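Local atomic coordinates of DUF3256 domain-containing protein (Porphyromonas gingivalis W83, PDB entry 2P3P), a protein that is of unknown function but carries a predicted membrane-spanning helix and can bind a metal ion, with magnesium seen at one site. Residues Ala142-Gln156 with Arg169-Leu183. Residues are numbered along the deposited sequence; the frame is centred on the assembly and turned at random. Where two conformers were deposited one is given.
Sequences AYQAIYASLTPSYMQ and RQTVTETLAEEEKPL
Gln156 and Arg169 form a hydrogen-bonded pair near the open end of the antiparallel beta hairpin of strands 155-159 and 165-170, and the contact they begin shows how such a pairing can continue through side chains once its strands part. Both backbone bonds of the pair are made, Gln156 N reaching Arg169 O at 2.8 Å and Arg169 N answering to Gln156 O. Their side chains run alongside each other, CB of Gln156 against CG of Arg169, the amide and guanidinium planes turned 65° apart; a water links Arg169 NE to Gln156 O. Thr171 N bonds to Tyr154 O (2.9 Å), while Thr171 OG1 bonds to Ala103 O, tying the hairpin to the residue just before strand 104-111.

Beyond the strands, Val172 divides its methyls between the end of the helical run and the loop: CG1, anti to the backbone N (chi1 174°), meets Ser149 O, and CG2 rests on Ser153 CA and Leu150 O. Helix 141-146 packs on Leu183 of helix 181-184, whose CB lies against Ala142 CB and Ile146 CG1 and whose CD1 meets Ala145 CB. Glu180 can be followed outward: CB touches Ile146 CD1 at 3.7 Å, CG lies 3.9 Å from the same methyl, and the extended chain leaves OE2 3.7 Å from OG of Ser149, a residue of the magnesium site, although no magnesium is bound here. OE1 accepts from Ala177 N (2.8 Å) and from a water that also bonds Ser149 OG. OE2 accepts at 2.9 Å from another water, which also donates to Ala145 O.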
loop_
_atom_site.group_PDB
_atom_site.type_symbol
_atom_site.label_atom_id
_atom_site.label_comp_id
_atom_site.label_asym_id
_atom_site.label_seq_id
_atom_site.Cartn_x
_atom_site.Cartn_y
_atom_site.Cartn_z
ATOM N N ALA A 142 11.368 28.256 10.489
ATOM C CA ALA A 142 11.105 26.813 10.648
ATOM C C ALA A 142 11.048 26.074 9.308
ATOM O O ALA A 142 11.660 25.037 9.154
ATOM C CB ALA A 142 9.826 26.588 11.455
ATOM N N TYR A 143 10.311 26.608 8.343
ATOM C CA TYR A 143 10.217 25.997 7.047
ATOM C C TYR A 143 11.558 25.936 6.319
ATOM O O TYR A 143 11.933 24.862 5.798
ATOM C CB TYR A 143 9.161 26.695 6.180
ATOM C CG TYR A 143 8.957 26.071 4.826
ATOM C CD1 TYR A 143 7.936 25.147 4.601
ATOM C CD2 TYR A 143 9.747 26.436 3.752
ATOM C CE1 TYR A 143 7.737 24.614 3.334
ATOM C CE2 TYR A 143 9.565 25.878 2.500
ATOM C CZ TYR A 143 8.543 25.010 2.299
ATOM O OH TYR A 143 8.383 24.512 1.047
ATOM N N GLN A 144 12.275 27.065 6.268
ATOM C CA GLN A 144 13.565 27.139 5.591
ATOM C C GLN A 144 14.624 26.206 6.199
ATOM O O GLN A 144 15.423 25.591 5.445
ATOM C CB GLN A 144 14.049 28.624 5.494
ATOM C CG GLN A 144 13.204 29.384 4.462
ATOM C CD GLN A 144 13.349 30.938 4.458
ATOM O OE1 GLN A 144 13.833 31.556 5.415
ATOM N NE2 GLN A 144 12.909 31.562 3.346
ATOM N N ALA A 145 14.579 26.026 7.516
ATOM C CA ALA A 145 15.496 25.135 8.206
ATOM C C ALA A 145 15.197 23.650 7.912
ATOM O O ALA A 145 16.116 22.830 7.842
ATOM C CB ALA A 145 15.474 25.417 9.729
ATOM N N ILE A 146 13.923 23.290 7.744
ATOM C CA ILE A 146 13.519 21.878 7.545
ATOM C C ILE A 146 13.387 21.517 6.048
ATOM O O ILE A 146 13.438 20.347 5.705
ATOM C CB ILE A 146 12.137 21.605 8.194
ATOM C CG1 ILE A 146 12.185 21.829 9.707
ATOM C CG2 ILE A 146 11.563 20.174 7.811
ATOM C CD1 ILE A 146 13.409 21.218 10.410
ATOM N N TYR A 147 13.272 22.523 5.180
ATOM C CA TYR A 147 12.933 22.347 3.771
ATOM C C TYR A 147 13.683 21.184 3.111
ATOM O O TYR A 147 13.090 20.303 2.509
ATOM C CB TYR A 147 13.259 23.617 2.968
ATOM C CG TYR A 147 12.956 23.450 1.516
ATOM C CD1 TYR A 147 11.637 23.383 1.091
ATOM C CD2 TYR A 147 13.968 23.284 0.563
ATOM C CE1 TYR A 147 11.311 23.206 -0.234
ATOM C CE2 TYR A 147 13.642 23.106 -0.788
ATOM C CZ TYR A 147 12.300 23.063 -1.167
ATOM O OH TYR A 147 11.908 22.882 -2.475
ATOM N N ALA A 148 14.997 21.202 3.206
ATOM C CA ALA A 148 15.811 20.170 2.548
ATOM C C ALA A 148 15.600 18.761 3.150
ATOM O O ALA A 148 15.916 17.747 2.484
ATOM C CB ALA A 148 17.268 20.562 2.552
ATOM N N SER A 149 15.044 18.682 4.364
ATOM C CA SER A 149 14.747 17.402 4.972
ATOM C C SER A 149 13.360 16.835 4.573
ATOM O O SER A 149 13.013 15.697 4.937
ATOM C CB SER A 149 14.906 17.473 6.482
ATOM O OG SER A 149 16.275 17.571 6.819
ATOM N N LEU A 150 12.578 17.618 3.829
ATOM C CA LEU A 150 11.214 17.255 3.455
ATOM C C LEU A 150 11.202 16.269 2.285
ATOM O O LEU A 150 10.184 15.645 2.033
ATOM C CB LEU A 150 10.406 18.526 3.087
ATOM C CG LEU A 150 9.961 19.439 4.242
ATOM C CD1 LEU A 150 9.241 20.662 3.683
ATOM C CD2 LEU A 150 9.073 18.708 5.254
ATOM N N THR A 151 12.342 16.132 1.608
ATOM C CA THR A 151 12.493 15.239 0.450
ATOM C C THR A 151 13.736 14.376 0.692
ATOM O O THR A 151 14.796 14.923 0.988
ATOM C CB THR A 151 12.648 16.079 -0.837
ATOM O OG1 THR A 151 11.472 16.880 -1.042
ATOM C CG2 THR A 151 12.878 15.191 -2.047
ATOM N N PRO A 152 13.657 13.039 0.527
ATOM C CA PRO A 152 12.571 12.229 -0.061
ATOM C C PRO A 152 11.316 12.241 0.791
ATOM O O PRO A 152 11.381 12.134 2.007
ATOM C CB PRO A 152 13.182 10.816 -0.157
ATOM C CG PRO A 152 14.624 11.040 -0.132
ATOM C CD PRO A 152 14.833 12.187 0.792
ATOM N N SER A 153 10.171 12.402 0.140
ATOM C CA SER A 153 8.940 12.565 0.853
ATOM C C SER A 153 8.279 11.200 1.052
ATOM O O SER A 153 7.239 10.900 0.467
ATOM C CB SER A 153 8.025 13.529 0.123
ATOM O OG SER A 153 8.658 14.782 -0.054
ATOM N N TYR A 154 8.838 10.421 1.966
ATOM C CA TYR A 154 8.303 9.090 2.273
ATOM C C TYR A 154 6.860 9.191 2.717
ATOM O O TYR A 154 6.479 10.093 3.472
ATOM C CB TYR A 154 9.147 8.378 3.335
ATOM C CG TYR A 154 10.625 8.313 3.031
ATOM C CD1 TYR A 154 11.097 7.484 2.039
ATOM C CD2 TYR A 154 11.553 9.067 3.752
ATOM C CE1 TYR A 154 12.444 7.393 1.744
ATOM C CE2 TYR A 154 12.924 8.991 3.447
ATOM C CZ TYR A 154 13.355 8.141 2.454
ATOM O OH TYR A 154 14.706 8.009 2.114
HETATM N N MSE A 155 6.045 8.284 2.202
HETATM C CA MSE A 155 4.642 8.198 2.580
HETATM C C MSE A 155 4.204 6.734 2.633
HETATM O O MSE A 155 4.551 5.909 1.774
HETATM C CB MSE A 155 3.723 8.992 1.619
HETATM C CG MSE A 155 4.035 10.487 1.540
HETATM SE SE MSE A 155 3.177 11.291 -0.005
HETATM C CE MSE A 155 4.189 13.017 -0.082
ATOM N N GLN A 156 3.456 6.411 3.680
ATOM C CA GLN A 156 2.920 5.074 3.879
ATOM C C GLN A 156 1.413 5.062 3.593
ATOM O O GLN A 156 0.634 5.852 4.153
ATOM C CB GLN A 156 3.157 4.617 5.335
ATOM C CG GLN A 156 2.635 3.199 5.595
ATOM C CD GLN A 156 3.052 2.662 6.946
ATOM O OE1 GLN A 156 3.514 3.423 7.827
ATOM N NE2 GLN A 156 2.820 1.393 7.149
ATOM N N ARG A 169 -0.143 8.572 4.907
ATOM C CA ARG A 169 0.493 9.338 5.958
ATOM C C ARG A 169 1.918 9.625 5.495
ATOM O O ARG A 169 2.574 8.737 4.927
ATOM C CB ARG A 169 0.504 8.585 7.295
ATOM C CG ARG A 169 1.274 7.296 7.303
ATOM C CD ARG A 169 1.174 6.501 8.613
ATOM N NE ARG A 169 -0.210 6.139 8.950
ATOM C CZ ARG A 169 -0.669 6.008 10.199
ATOM N NH1 ARG A 169 0.129 6.174 11.241
ATOM N NH2 ARG A 169 -1.925 5.687 10.413
ATOM N N GLN A 170 2.353 10.873 5.657
ATOM C CA GLN A 170 3.759 11.183 5.480
ATOM C C GLN A 170 4.557 10.560 6.610
ATOM O O GLN A 170 4.150 10.552 7.776
ATOM C CB GLN A 170 4.043 12.697 5.266
ATOM C CG GLN A 170 3.635 13.665 6.410
ATOM C CD GLN A 170 4.637 13.688 7.548
ATOM O OE1 GLN A 170 5.774 13.263 7.380
ATOM N NE2 GLN A 170 4.190 14.086 8.724
ATOM N N THR A 171 5.697 9.994 6.255
ATOM C CA THR A 171 6.576 9.409 7.253
ATOM C C THR A 171 7.903 10.161 7.289
ATOM O O THR A 171 8.895 9.611 7.769
ATOM C CB THR A 171 6.784 7.902 7.036
ATOM O OG1 THR A 171 7.245 7.667 5.708
ATOM C CG2 THR A 171 5.486 7.090 7.220
ATOM N N VAL A 172 7.912 11.412 6.813
ATOM C CA VAL A 172 9.073 12.301 6.922
ATOM C C VAL A 172 9.353 12.710 8.395
ATOM O O VAL A 172 10.505 12.767 8.846
ATOM C CB VAL A 172 8.878 13.592 6.022
ATOM C CG1 VAL A 172 10.005 14.585 6.230
ATOM C CG2 VAL A 172 8.750 13.230 4.545
ATOM N N THR A 173 8.309 13.068 9.126
ATOM C CA THR A 173 8.501 13.557 10.470
ATOM C C THR A 173 9.351 12.621 11.321
ATOM O O THR A 173 10.263 13.073 12.004
ATOM C CB THR A 173 7.192 13.852 11.195
ATOM O OG1 THR A 173 6.445 14.826 10.464
ATOM C CG2 THR A 173 7.493 14.370 12.634
ATOM N N GLU A 174 9.121 11.319 11.238
ATOM C CA GLU A 174 9.955 10.373 12.017
ATOM C C GLU A 174 11.432 10.337 11.597
ATOM O O GLU A 174 12.286 9.990 12.407
ATOM C CB GLU A 174 9.349 8.981 12.020
ATOM C CG GLU A 174 9.261 8.319 10.682
ATOM C CD GLU A 174 8.286 7.180 10.713
ATOM O OE1 GLU A 174 7.060 7.442 10.598
ATOM O OE2 GLU A 174 8.745 6.023 10.907
ATOM N N THR A 175 11.738 10.780 10.378
ATOM C CA THR A 175 13.123 10.851 9.885
ATOM C C THR A 175 13.940 12.034 10.451
ATOM O O THR A 175 15.170 12.006 10.427
ATOM C CB THR A 175 13.184 10.846 8.334
ATOM O OG1 THR A 175 12.678 12.074 7.794
ATOM C CG2 THR A 175 12.402 9.646 7.747
ATOM N N LEU A 176 13.258 13.054 10.979
ATOM C CA LEU A 176 13.904 14.280 11.392
ATOM C C LEU A 176 14.661 14.090 12.702
ATOM O O LEU A 176 14.243 13.315 13.548
ATOM C CB LEU A 176 12.865 15.386 11.592
ATOM C CG LEU A 176 11.963 15.695 10.397
ATOM C CD1 LEU A 176 10.947 16.819 10.785
ATOM C CD2 LEU A 176 12.814 16.072 9.203
ATOM N N ALA A 177 15.775 14.799 12.863
ATOM C CA ALA A 177 16.491 14.831 14.123
ATOM C C ALA A 177 15.603 15.382 15.255
ATOM O O ALA A 177 14.632 16.154 15.016
ATOM C CB ALA A 177 17.736 15.669 13.979
ATOM N N GLU A 178 15.917 14.994 16.491
ATOM C CA GLU A 178 15.111 15.447 17.627
ATOM C C GLU A 178 15.030 16.974 17.742
ATOM O O GLU A 178 13.962 17.517 18.078
ATOM C CB GLU A 178 15.551 14.795 18.933
ATOM C CG GLU A 178 15.109 13.321 19.035
ATOM C CD GLU A 178 13.607 13.154 18.864
ATOM O OE1 GLU A 178 12.859 13.948 19.475
ATOM O OE2 GLU A 178 13.165 12.263 18.101
ATOM N N GLU A 179 16.121 17.658 17.403
ATOM C CA GLU A 179 16.175 19.132 17.433
ATOM C C GLU A 179 15.445 19.804 16.248
ATOM O O GLU A 179 15.248 21.043 16.228
ATOM C CB GLU A 179 17.636 19.605 17.483
ATOM C CG GLU A 179 18.451 19.414 16.191
ATOM C CD GLU A 179 19.124 18.032 16.059
ATOM O OE1 GLU A 179 18.701 17.057 16.729
ATOM O OE2 GLU A 179 20.104 17.927 15.279
ATOM N N GLU A 180 15.048 19.009 15.257
ATOM C CA GLU A 180 14.310 19.534 14.107
ATOM C C GLU A 180 12.811 19.397 14.287
ATOM O O GLU A 180 12.047 20.151 13.672
ATOM C CB GLU A 180 14.682 18.782 12.835
ATOM C CG GLU A 180 16.068 19.070 12.321
ATOM C CD GLU A 180 16.448 18.167 11.162
ATOM O OE1 GLU A 180 16.051 16.981 11.130
ATOM O OE2 GLU A 180 17.147 18.656 10.267
ATOM N N LYS A 181 12.388 18.418 15.081
ATOM C CA LYS A 181 10.972 18.125 15.171
ATOM C C LYS A 181 10.168 19.330 15.668
ATOM O O LYS A 181 9.096 19.613 15.126
ATOM C CB LYS A 181 10.691 16.848 15.965
ATOM C CG LYS A 181 11.134 15.574 15.219
ATOM C CD LYS A 181 10.912 14.319 16.024
ATOM C CE LYS A 181 11.524 13.110 15.314
ATOM N NZ LYS A 181 11.267 11.817 15.993
ATOM N N PRO A 182 10.668 20.074 16.652
ATOM C CA PRO A 182 9.892 21.277 17.052
ATOM C C PRO A 182 9.707 22.365 15.959
ATOM O O PRO A 182 8.705 23.072 15.974
ATOM C CB PRO A 182 10.653 21.798 18.281
ATOM C CG PRO A 182 11.428 20.602 18.769
ATOM C CD PRO A 182 11.836 19.879 17.528
ATOM N N LEU A 183 10.613 22.434 14.978
ATOM C CA LEU A 183 10.488 23.412 13.900
ATOM C C LEU A 183 9.443 22.891 12.944
ATOM O O LEU A 183 8.491 23.594 12.608
ATOM C CB LEU A 183 11.788 23.614 13.152
ATOM C CG LEU A 183 12.961 24.156 13.970
ATOM C CD1 LEU A 183 14.236 24.122 13.090
ATOM C CD2 LEU A 183 12.620 25.550 14.491
HETATM O O HOH W 1 17.863 21.502 10.020
HETATM O O HOH W 2 16.628 15.532 8.863
HETATM O O HOH W 3 14.793 13.908 7.277
HETATM O O HOH W 4 -1.011 5.082 6.280
#